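Side-chain contacts in uncharacterized protein (Bacteroides ovatus, PDB 3P02), which is of unknown function but contains a DUF4973 domain and a BT_3044-like C-terminal domain rich in antiparallel strands: residues 210-215 / 272-277; 228-233 / 267-272; 183-188 / 193-198. One frame throughout, in Å; residues are numbered along the deposited sequence.

Contact 1: 210-215 / 272-277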
loop_
_atom_site.group_PDB
_atom_site.type_symbol
_atom_site.label_atom_id
_atom_site.label_comp_id
_atom_site.label_asym_id
_atom_site.label_seq_id
_atom_site.Cartn_x
_atom_site.Cartn_y
_atom_site.Cartn_z
ATOM N N TYR A 210 -4.199 9.673 -14.739
ATOM C CA TYR A 210 -5.627 9.546 -14.423
ATOM C C TYR A 210 -5.920 9.729 -12.941
ATOM O O TYR A 210 -7.008 9.406 -12.491
ATOM C CB TYR A 210 -6.146 8.175 -14.952
ATOM C CG TYR A 210 -6.099 8.195 -16.463
ATOM C CD1 TYR A 210 -7.094 8.835 -17.197
ATOM C CD2 TYR A 210 -4.990 7.697 -17.157
ATOM C CE1 TYR A 210 -6.987 9.003 -18.571
ATOM C CE2 TYR A 210 -4.877 7.855 -18.542
ATOM C CZ TYR A 210 -5.888 8.492 -19.243
ATOM O OH TYR A 210 -5.778 8.662 -20.603
ATOM N N LYS A 211 -4.965 10.241 -12.190
ATOM C CA LYS A 211 -5.164 10.475 -10.758
ATOM C C LYS A 211 -6.243 11.529 -10.464
ATOM O O LYS A 211 -6.223 12.650 -10.999
ATOM C CB LYS A 211 -3.851 10.940 -10.123
ATOM C CG LYS A 211 -2.835 9.804 -9.967
ATOM C CD LYS A 211 -1.442 10.307 -9.558
ATOM C CE LYS A 211 -1.436 10.892 -8.158
ATOM N NZ LYS A 211 -0.120 11.516 -7.823
ATOM N N VAL A 212 -7.182 11.150 -9.593
ATOM C CA VAL A 212 -8.246 12.044 -9.122
ATOM C C VAL A 212 -8.127 12.091 -7.612
ATOM O O VAL A 212 -8.168 11.043 -6.957
ATOM C CB VAL A 212 -9.651 11.595 -9.583
ATOM C CG1 VAL A 212 -10.713 12.513 -8.969
ATOM C CG2 VAL A 212 -9.744 11.597 -11.113
ATOM N N PHE A 213 -7.940 13.291 -7.072
ATOM C CA PHE A 213 -7.738 13.485 -5.648
ATOM C C PHE A 213 -9.046 13.750 -4.942
ATOM O O PHE A 213 -9.926 14.426 -5.483
ATOM C CB PHE A 213 -6.792 14.663 -5.411
ATOM C CG PHE A 213 -5.377 14.474 -5.919
ATOM C CD1 PHE A 213 -5.052 14.751 -7.250
ATOM C CD2 PHE A 213 -4.382 13.987 -5.082
ATOM C CE1 PHE A 213 -3.751 14.516 -7.741
ATOM C CE2 PHE A 213 -3.080 13.770 -5.563
ATOM C CZ PHE A 213 -2.772 14.045 -6.884
ATOM N N LEU A 214 -9.148 13.225 -3.715
ATOM C CA LEU A 214 -10.280 13.434 -2.802
ATOM C C LEU A 214 -9.770 13.898 -1.490
ATOM O O LEU A 214 -8.827 13.284 -0.952
ATOM C CB LEU A 214 -11.094 12.130 -2.582
ATOM C CG LEU A 214 -11.865 11.618 -3.815
ATOM C CD1 LEU A 214 -12.302 10.149 -3.605
ATOM C CD2 LEU A 214 -13.071 12.536 -4.129
ATOM N N GLN A 215 -10.388 14.944 -0.950
ATOM C CA GLN A 215 -10.029 15.434 0.376
ATOM C C GLN A 215 -11.230 15.306 1.288
ATOM O O GLN A 215 -12.307 15.783 0.940
ATOM C CB GLN A 215 -9.532 16.885 0.313
ATOM C CG GLN A 215 -9.148 17.467 1.679
ATOM C CD GLN A 215 -8.659 18.887 1.546
ATOM O OE1 GLN A 215 -8.274 19.337 0.465
ATOM N NE2 GLN A 215 -8.648 19.625 2.642
ATOM N N ILE A 272 -20.330 12.266 -6.524
ATOM C CA ILE A 272 -19.202 12.337 -7.463
ATOM C C ILE A 272 -19.821 12.475 -8.851
ATOM O O ILE A 272 -20.704 11.696 -9.204
ATOM C CB ILE A 272 -18.298 11.093 -7.379
ATOM C CG1 ILE A 272 -17.713 10.961 -5.952
ATOM C CG2 ILE A 272 -17.158 11.193 -8.431
ATOM C CD1 ILE A 272 -16.986 9.551 -5.711
ATOM N N ASP A 273 -19.351 13.438 -9.627
ATOM C CA ASP A 273 -19.852 13.633 -10.993
ATOM C C ASP A 273 -18.830 14.460 -11.744
ATOM O O ASP A 273 -18.733 15.666 -11.522
ATOM C CB ASP A 273 -21.241 14.309 -11.004
ATOM C CG ASP A 273 -21.912 14.390 -12.367
ATOM O OD1 ASP A 273 -21.211 14.205 -13.394
ATOM O OD2 ASP A 273 -23.128 14.628 -12.407
ATOM N N PHE A 274 -18.019 13.799 -12.590
ATOM C CA PHE A 274 -17.032 14.560 -13.337
ATOM C C PHE A 274 -16.783 14.009 -14.703
ATOM O O PHE A 274 -16.736 12.790 -14.904
ATOM C CB PHE A 274 -15.682 14.663 -12.578
ATOM C CG PHE A 274 -14.985 13.334 -12.323
ATOM C CD1 PHE A 274 -14.113 12.786 -13.274
ATOM C CD2 PHE A 274 -15.218 12.622 -11.161
ATOM C CE1 PHE A 274 -13.460 11.558 -13.043
ATOM C CE2 PHE A 274 -14.538 11.415 -10.916
ATOM C CZ PHE A 274 -13.678 10.884 -11.869
ATOM N N ASP A 275 -16.511 14.925 -15.636
ATOM C CA ASP A 275 -16.046 14.567 -16.956
ATOM C C ASP A 275 -14.524 14.460 -16.940
ATOM O O ASP A 275 -13.857 15.183 -16.202
ATOM C CB ASP A 275 -16.457 15.617 -18.013
ATOM C CG ASP A 275 -17.922 15.683 -18.353
ATOM O OD1 ASP A 275 -18.656 14.687 -18.069
ATOM O OD2 ASP A 275 -18.329 16.680 -18.985
ATOM N N PHE A 276 -13.980 13.604 -17.814
ATOM C CA PHE A 276 -12.541 13.497 -18.024
ATOM C C PHE A 276 -12.336 12.885 -19.371
ATOM O O PHE A 276 -13.254 12.276 -19.928
ATOM C CB PHE A 276 -11.828 12.695 -16.927
ATOM C CG PHE A 276 -12.020 11.213 -17.079
ATOM C CD1 PHE A 276 -13.186 10.592 -16.620
ATOM C CD2 PHE A 276 -11.041 10.429 -17.704
ATOM C CE1 PHE A 276 -13.378 9.224 -16.823
ATOM C CE2 PHE A 276 -11.251 9.070 -17.929
ATOM C CZ PHE A 276 -12.408 8.471 -17.474
ATOM N N VAL A 277 -11.115 13.006 -19.886
ATOM C CA VAL A 277 -10.784 12.467 -21.189
ATOM C C VAL A 277 -9.755 11.342 -21.047
ATOM O O VAL A 277 -8.769 11.504 -20.304
ATOM C CB VAL A 277 -10.238 13.626 -22.077
ATOM C CG1 VAL A 277 -9.712 13.117 -23.413
ATOM C CG2 VAL A 277 -11.299 14.704 -22.294
#

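Contact 2: 228-233 / 267-272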
loop_
_atom_site.group_PDB
_atom_site.type_symbol
_atom_site.label_atom_id
_atom_site.label_comp_id
_atom_site.label_asym_id
_atom_site.label_seq_id
_atom_site.Cartn_x
_atom_site.Cartn_y
_atom_site.Cartn_z
ATOM N N TYR A 228 -20.483 15.320 5.548
ATOM C CA TYR A 228 -19.278 16.134 5.571
ATOM C C TYR A 228 -18.836 16.495 4.167
ATOM O O TYR A 228 -19.005 15.708 3.240
ATOM C CB TYR A 228 -18.159 15.419 6.316
ATOM C CG TYR A 228 -18.371 15.441 7.811
ATOM C CD1 TYR A 228 -17.919 16.508 8.580
ATOM C CD2 TYR A 228 -19.115 14.448 8.441
ATOM C CE1 TYR A 228 -18.174 16.569 9.951
ATOM C CE2 TYR A 228 -19.416 14.521 9.800
ATOM C CZ TYR A 228 -18.922 15.572 10.556
ATOM O OH TYR A 228 -19.205 15.634 11.901
ATOM N N LYS A 229 -18.286 17.701 4.022
ATOM C CA LYS A 229 -17.813 18.221 2.734
ATOM C C LYS A 229 -16.504 17.540 2.309
ATOM O O LYS A 229 -15.696 17.092 3.139
ATOM C CB LYS A 229 -17.528 19.744 2.843
ATOM C CG LYS A 229 -18.761 20.595 3.074
ATOM C CD LYS A 229 -18.354 22.078 3.251
ATOM C CE LYS A 229 -19.467 22.831 3.906
ATOM N NZ LYS A 229 -19.114 24.265 4.026
HETATM N N MSE A 230 -16.294 17.529 0.995
HETATM C CA MSE A 230 -15.075 17.040 0.359
HETATM C C MSE A 230 -14.624 18.011 -0.696
HETATM O O MSE A 230 -15.391 18.883 -1.141
HETATM C CB MSE A 230 -15.328 15.679 -0.295
HETATM C CG MSE A 230 -15.759 14.628 0.716
HETATM SE SE MSE A 230 -15.852 12.904 -0.092
HETATM C CE MSE A 230 -13.910 12.708 -0.330
ATOM N N LYS A 231 -13.367 17.851 -1.106
ATOM C CA LYS A 231 -12.820 18.502 -2.293
ATOM C C LYS A 231 -12.477 17.383 -3.275
ATOM O O LYS A 231 -12.077 16.300 -2.848
ATOM C CB LYS A 231 -11.590 19.358 -1.975
ATOM C CG LYS A 231 -11.950 20.576 -1.117
ATOM C CD LYS A 231 -10.727 21.372 -0.693
ATOM C CE LYS A 231 -11.091 22.511 0.230
ATOM N NZ LYS A 231 -9.887 23.256 0.683
ATOM N N ILE A 232 -12.610 17.653 -4.561
ATOM C CA ILE A 232 -12.230 16.724 -5.620
ATOM C C ILE A 232 -11.478 17.515 -6.692
ATOM O O ILE A 232 -11.916 18.616 -7.069
ATOM C CB ILE A 232 -13.449 15.931 -6.208
ATOM C CG1 ILE A 232 -12.944 14.765 -7.099
ATOM C CG2 ILE A 232 -14.449 16.876 -6.967
ATOM C CD1 ILE A 232 -14.099 13.794 -7.607
ATOM N N TRP A 233 -10.353 16.981 -7.185
ATOM C CA TRP A 233 -9.628 17.694 -8.225
ATOM C C TRP A 233 -8.655 16.777 -8.958
ATOM O O TRP A 233 -8.395 15.660 -8.519
ATOM C CB TRP A 233 -8.869 18.915 -7.621
ATOM C CG TRP A 233 -7.683 18.562 -6.766
ATOM C CD1 TRP A 233 -6.369 18.600 -7.138
ATOM C CD2 TRP A 233 -7.693 18.188 -5.374
ATOM N NE1 TRP A 233 -5.563 18.239 -6.081
ATOM C CE2 TRP A 233 -6.346 17.997 -4.980
ATOM C CE3 TRP A 233 -8.704 18.064 -4.402
ATOM C CZ2 TRP A 233 -5.986 17.688 -3.660
ATOM C CZ3 TRP A 233 -8.355 17.674 -3.115
ATOM C CH2 TRP A 233 -7.010 17.482 -2.755
ATOM N N ILE A 267 -17.764 4.013 5.455
ATOM C CA ILE A 267 -17.532 5.323 4.860
ATOM C C ILE A 267 -18.275 5.296 3.557
ATOM O O ILE A 267 -18.043 4.395 2.741
ATOM C CB ILE A 267 -16.049 5.716 4.687
ATOM C CG1 ILE A 267 -15.338 5.671 6.047
ATOM C CG2 ILE A 267 -15.941 7.150 4.084
ATOM C CD1 ILE A 267 -13.811 5.810 5.938
ATOM N N VAL A 268 -19.172 6.255 3.349
ATOM C CA VAL A 268 -19.918 6.295 2.100
ATOM C C VAL A 268 -19.689 7.660 1.482
ATOM O O VAL A 268 -19.936 8.669 2.129
ATOM C CB VAL A 268 -21.425 5.972 2.265
ATOM C CG1 VAL A 268 -22.135 6.008 0.910
ATOM C CG2 VAL A 268 -21.631 4.611 2.941
ATOM N N ILE A 269 -19.166 7.680 0.254
ATOM C CA ILE A 269 -18.903 8.904 -0.519
ATOM C C ILE A 269 -19.997 9.033 -1.565
ATOM O O ILE A 269 -20.249 8.081 -2.302
ATOM C CB ILE A 269 -17.493 8.869 -1.179
ATOM C CG1 ILE A 269 -16.347 8.619 -0.132
ATOM C CG2 ILE A 269 -17.241 10.111 -2.030
ATOM C CD1 ILE A 269 -15.035 8.182 -0.764
ATOM N N SER A 270 -20.602 10.211 -1.673
ATOM C CA SER A 270 -21.662 10.441 -2.652
ATOM C C SER A 270 -21.406 11.701 -3.448
ATOM O O SER A 270 -20.438 12.421 -3.181
ATOM C CB SER A 270 -23.027 10.537 -1.965
ATOM O OG SER A 270 -23.339 9.376 -1.208
ATOM N N ASP A 271 -22.233 11.942 -4.470
ATOM C CA ASP A 271 -22.194 13.180 -5.241
ATOM C C ASP A 271 -20.888 13.369 -6.030
ATOM O O ASP A 271 -20.423 14.490 -6.226
ATOM C CB ASP A 271 -22.478 14.415 -4.352
ATOM C CG ASP A 271 -23.794 14.349 -3.627
ATOM O OD1 ASP A 271 -24.784 13.906 -4.238
ATOM O OD2 ASP A 271 -23.807 14.628 -2.429
ATOM N N ILE A 272 -20.330 12.266 -6.524
ATOM C CA ILE A 272 -19.202 12.337 -7.463
ATOM C C ILE A 272 -19.821 12.475 -8.851
ATOM O O ILE A 272 -20.704 11.696 -9.204
ATOM C CB ILE A 272 -18.298 11.093 -7.379
ATOM C CG1 ILE A 272 -17.713 10.961 -5.952
ATOM C CG2 ILE A 272 -17.158 11.193 -8.431
ATOM C CD1 ILE A 272 -16.986 9.551 -5.711
#

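Contact 3: 183-188 / 193-198. With EDO (1,2-ethanediol), chain D.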
loop_
_atom_site.group_PDB
_atom_site.type_symbol
_atom_site.label_atom_id
_atom_site.label_comp_id
_atom_site.label_asym_id
_atom_site.label_seq_id
_atom_site.Cartn_x
_atom_site.Cartn_y
_atom_site.Cartn_z
ATOM N N ILE A 183 -12.248 -0.115 -6.185
ATOM C CA ILE A 183 -11.481 1.077 -6.493
ATOM C C ILE A 183 -10.614 1.339 -5.274
ATOM O O ILE A 183 -11.151 1.523 -4.173
ATOM C CB ILE A 183 -12.356 2.291 -6.870
ATOM C CG1 ILE A 183 -13.027 2.044 -8.264
ATOM C CG2 ILE A 183 -11.501 3.594 -6.869
ATOM C CD1 ILE A 183 -13.950 3.127 -8.717
ATOM N N LYS A 184 -9.300 1.318 -5.459
ATOM C CA LYS A 184 -8.374 1.596 -4.351
ATOM C C LYS A 184 -8.172 3.084 -4.166
ATOM O O LYS A 184 -7.937 3.823 -5.145
ATOM C CB LYS A 184 -7.014 0.949 -4.618
ATOM C CG LYS A 184 -6.167 0.776 -3.351
ATOM C CD LYS A 184 -4.912 -0.063 -3.593
ATOM C CE LYS A 184 -5.182 -1.501 -3.967
ATOM N NZ LYS A 184 -3.949 -2.331 -3.865
ATOM N N LEU A 185 -8.239 3.538 -2.908
ATOM C CA LEU A 185 -7.954 4.923 -2.544
ATOM C C LEU A 185 -6.549 4.910 -1.945
ATOM O O LEU A 185 -6.325 4.277 -0.906
ATOM C CB LEU A 185 -9.017 5.489 -1.558
ATOM C CG LEU A 185 -10.261 6.154 -2.213
ATOM C CD1 LEU A 185 -10.808 5.406 -3.393
ATOM C CD2 LEU A 185 -11.339 6.540 -1.179
ATOM N N ASN A 186 -5.607 5.515 -2.666
ATOM C CA ASN A 186 -4.190 5.603 -2.303
ATOM C C ASN A 186 -3.972 6.810 -1.421
ATOM O O ASN A 186 -4.734 7.765 -1.503
ATOM C CB ASN A 186 -3.371 5.682 -3.564
ATOM C CG ASN A 186 -3.756 4.585 -4.527
ATOM O OD1 ASN A 186 -3.570 3.409 -4.239
ATOM N ND2 ASN A 186 -4.486 4.931 -5.585
ATOM N N VAL A 187 -2.940 6.779 -0.588
ATOM C CA VAL A 187 -2.702 7.817 0.404
ATOM C C VAL A 187 -1.792 8.955 -0.052
ATOM O O VAL A 187 -0.708 8.706 -0.573
ATOM C CB VAL A 187 -2.106 7.124 1.681
ATOM C CG1 VAL A 187 -1.662 8.161 2.728
ATOM C CG2 VAL A 187 -3.100 6.135 2.293
ATOM N N VAL A 188 -2.188 10.212 0.271
ATOM C CA VAL A 188 -1.340 11.386 0.083
ATOM C C VAL A 188 -0.989 11.920 1.500
ATOM O O VAL A 188 0.184 12.103 1.832
ATOM C CB VAL A 188 -2.009 12.466 -0.811
ATOM C CG1 VAL A 188 -1.037 13.609 -1.102
ATOM C CG2 VAL A 188 -2.518 11.850 -2.137
ATOM N N VAL A 193 -6.550 11.531 -0.390
ATOM C CA VAL A 193 -6.296 10.282 -1.091
ATOM C C VAL A 193 -6.397 10.543 -2.588
ATOM O O VAL A 193 -6.769 11.632 -3.005
ATOM C CB VAL A 193 -7.318 9.161 -0.671
ATOM C CG1 VAL A 193 -7.249 8.832 0.830
ATOM C CG2 VAL A 193 -8.745 9.520 -1.091
ATOM N N PHE A 194 -6.106 9.530 -3.386
ATOM C CA PHE A 194 -6.419 9.610 -4.809
ATOM C C PHE A 194 -6.821 8.243 -5.301
ATOM O O PHE A 194 -6.424 7.229 -4.728
ATOM C CB PHE A 194 -5.268 10.145 -5.665
ATOM C CG PHE A 194 -4.029 9.294 -5.677
ATOM C CD1 PHE A 194 -3.886 8.247 -6.595
ATOM C CD2 PHE A 194 -2.980 9.555 -4.796
ATOM C CE1 PHE A 194 -2.708 7.482 -6.630
ATOM C CE2 PHE A 194 -1.818 8.769 -4.811
ATOM C CZ PHE A 194 -1.686 7.747 -5.732
ATOM N N PHE A 195 -7.614 8.221 -6.350
ATOM C CA PHE A 195 -7.933 6.997 -7.048
ATOM C C PHE A 195 -7.636 7.303 -8.504
ATOM O O PHE A 195 -7.332 8.457 -8.835
ATOM C CB PHE A 195 -9.383 6.539 -6.803
ATOM C CG PHE A 195 -10.455 7.442 -7.376
ATOM C CD1 PHE A 195 -10.873 8.588 -6.689
ATOM C CD2 PHE A 195 -11.025 7.166 -8.613
ATOM C CE1 PHE A 195 -11.823 9.460 -7.252
ATOM C CE2 PHE A 195 -12.016 8.016 -9.155
ATOM C CZ PHE A 195 -12.403 9.146 -8.463
ATOM N N TYR A 196 -7.774 6.309 -9.379
ATOM C CA TYR A 196 -7.555 6.559 -10.796
ATOM C C TYR A 196 -8.869 6.528 -11.573
ATOM O O TYR A 196 -9.653 5.596 -11.420
ATOM C CB TYR A 196 -6.614 5.499 -11.412
ATOM C CG TYR A 196 -5.273 5.376 -10.725
ATOM C CD1 TYR A 196 -4.336 6.406 -10.789
ATOM C CD2 TYR A 196 -4.939 4.223 -10.013
ATOM C CE1 TYR A 196 -3.096 6.296 -10.146
ATOM C CE2 TYR A 196 -3.691 4.085 -9.406
ATOM C CZ TYR A 196 -2.775 5.123 -9.474
ATOM O OH TYR A 196 -1.563 4.958 -8.859
ATOM N N ALA A 197 -9.068 7.512 -12.444
ATOM C CA ALA A 197 -10.207 7.522 -13.334
ATOM C C ALA A 197 -10.013 6.488 -14.478
ATOM O O ALA A 197 -8.888 6.005 -14.704
ATOM C CB ALA A 197 -10.377 8.920 -13.933
ATOM N N GLY A 198 -11.100 6.205 -15.214
ATOM C CA GLY A 198 -11.021 5.376 -16.420
ATOM C C GLY A 198 -10.515 3.957 -16.294
ATOM O O GLY A 198 -9.817 3.462 -17.195
HETATM C C1 EDO D . -10.993 2.590 -20.238
HETATM O O1 EDO D . -10.020 2.080 -19.321
HETATM C C2 EDO D . -12.399 2.383 -19.690
HETATM O O2 EDO D . -12.808 1.025 -19.897
HETATM O O HOH W 1 -7.578 3.687 -7.823
#

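Contact 1: 210-215 / 272-277
Y210 meets the end of segment 272-277 with one edge of its ring. CE1 of Y210 lies 3.5 Å from the carbonyl O of V277, near the plane of the ring, while CD1 of Y210 stands 4.2 Å from CE2 of F276, an oblique approach of two aromatic rings rather than a stack. With CG anti to the carbonyl carbon (chi1 -67°), the ring of Y210 swings nearer the other strand than its CB does. The phenol OH is held by a hydrogen bond to T280 OG1, just beyond the segment, and R200 adds a cation-pi contact to the same ring.

Two residues along, V212 and F274 approach from opposite directions. The CG2 branch of V212 comes nearest, 4.1 Å from CZ of F274, obliquely to the ring. F274 reaches it because CG is placed between the backbone N and the carbonyl carbon (chi1 62°), and its ring also meets that of F241.

No hydrogen bond joins the two strands, whose closest CA atoms, those of Y210 and F276, are 8.7 Å apart. What joins them is mostly packing of buried apolar groups, with the V277 carbonyl at the edge of the Y210 ring; D273 and D275 find polar partners in N290, K292 and Y244. Such a contact depends on shape and the exclusion of water more than on any directed bond.

Contact 2: 228-233 / 267-272
M230, present here as selenomethionine, makes the first touch, and it does so with its heavy atom: SE of M230 lies 3.7 Å from CG2 of I269. The side chain runs extended through chi2 and bends at chi3 (70°), so the terminal methyl turns away from the line of the chain and the selenium lies at the bend. The two side chains cross at about a right angle. I269 offers its CG2 branch, which stands anti to the backbone N. Around the pair, M230 also rests on P247, Y249 and F216, and I269 on F216 and L295.

K231 points the other way, and its backbone pairs with Q215 in the adjoining strand. The next inward residue, I232, brings CD1 to 4.1 Å from CG2 of I272, again with the side chains at about a right angle. Its CG1 is anti to the backbone N (chi1 -168°), and chi2 is also extended, which carries CD1 across to the opposite strand. F241 and P247 flank it. The walk ends at W233, whose indole stacks on F213 away from this contact.

The partners I269 and I272 are three residues apart, whereas M230 and I232 are two apart. D271, whose positive phi (65°) breaks the regular strand geometry, probably accounts for the extra residue, and its OD2 is hydrogen-bonded to T248 OG1. The strands lie too far apart to share backbone hydrogen bonds, with 242-255 between them in sheet order. Strands 228-234, 242-255 and 262-278 follow one another in an antiparallel meander, and contact between the side chains of its first and third strands is consistent with a strongly curled sheet whose inner side is apolar.

Contact 3: 183-188 / 193-198
N186 lies against the face of the F194 ring: its CB is 3.6 Å from the ring centroid, a CH-pi contact displaced toward the rim, and the amide plane is turned 43° from that of the ring. F194 comes to this place with CG between backbone N and carbonyl carbon (chi1 63°). V188 arrives at the ring's edge instead, with CG2 of V188 3.5 Å from CD2 of F194, the side chains crossing at about a right angle.

Between N186 and F194 the backbones form a hydrogen-bonded antiparallel pair, N186 N to F194 O at 2.8 Å and F194 N to N186 O at 2.9 Å. In the conformer described, ND2 of N186 adds a weak bond to the same F194 O. Farther along, a water bridges K184 O and Y196 N.

On the other face of the sheet, L185 CG packs 3.9 Å from V193 CG2, and I183 CG2 stands 3.6 Å from F195 CB. With an alanine at F194, N186 CB would probably lose its aromatic cover, V188 its neighbour and K211 its cation-pi partner. Directed backbone bonds set the register, while the face with L185 and F195 is apolar and that with N186 and F194 mixed.

In the fold
Following the chain, contact 3 closes first, a short hairpin joining strands 182-187 and 192-196. The next strand, 211-220, pairs with 192-196 and opens contact 1, whose loop runs on to strand 262-278. Within that loop lies contact 2, opened by strand 228-234 and closed on the same long strand, with I272 common to both 267-272 and 272-277. Contact 3 is thus in series with the other two, and none of the loops cross. Backbone pairs such as Y210 with A197 and F213 with W233 set 193-198, 210-215 and 228-233 side by side, while contacts 1 and 2 span the curl of the ten-stranded sheet; L185 and I269 join contacts 2 and 3.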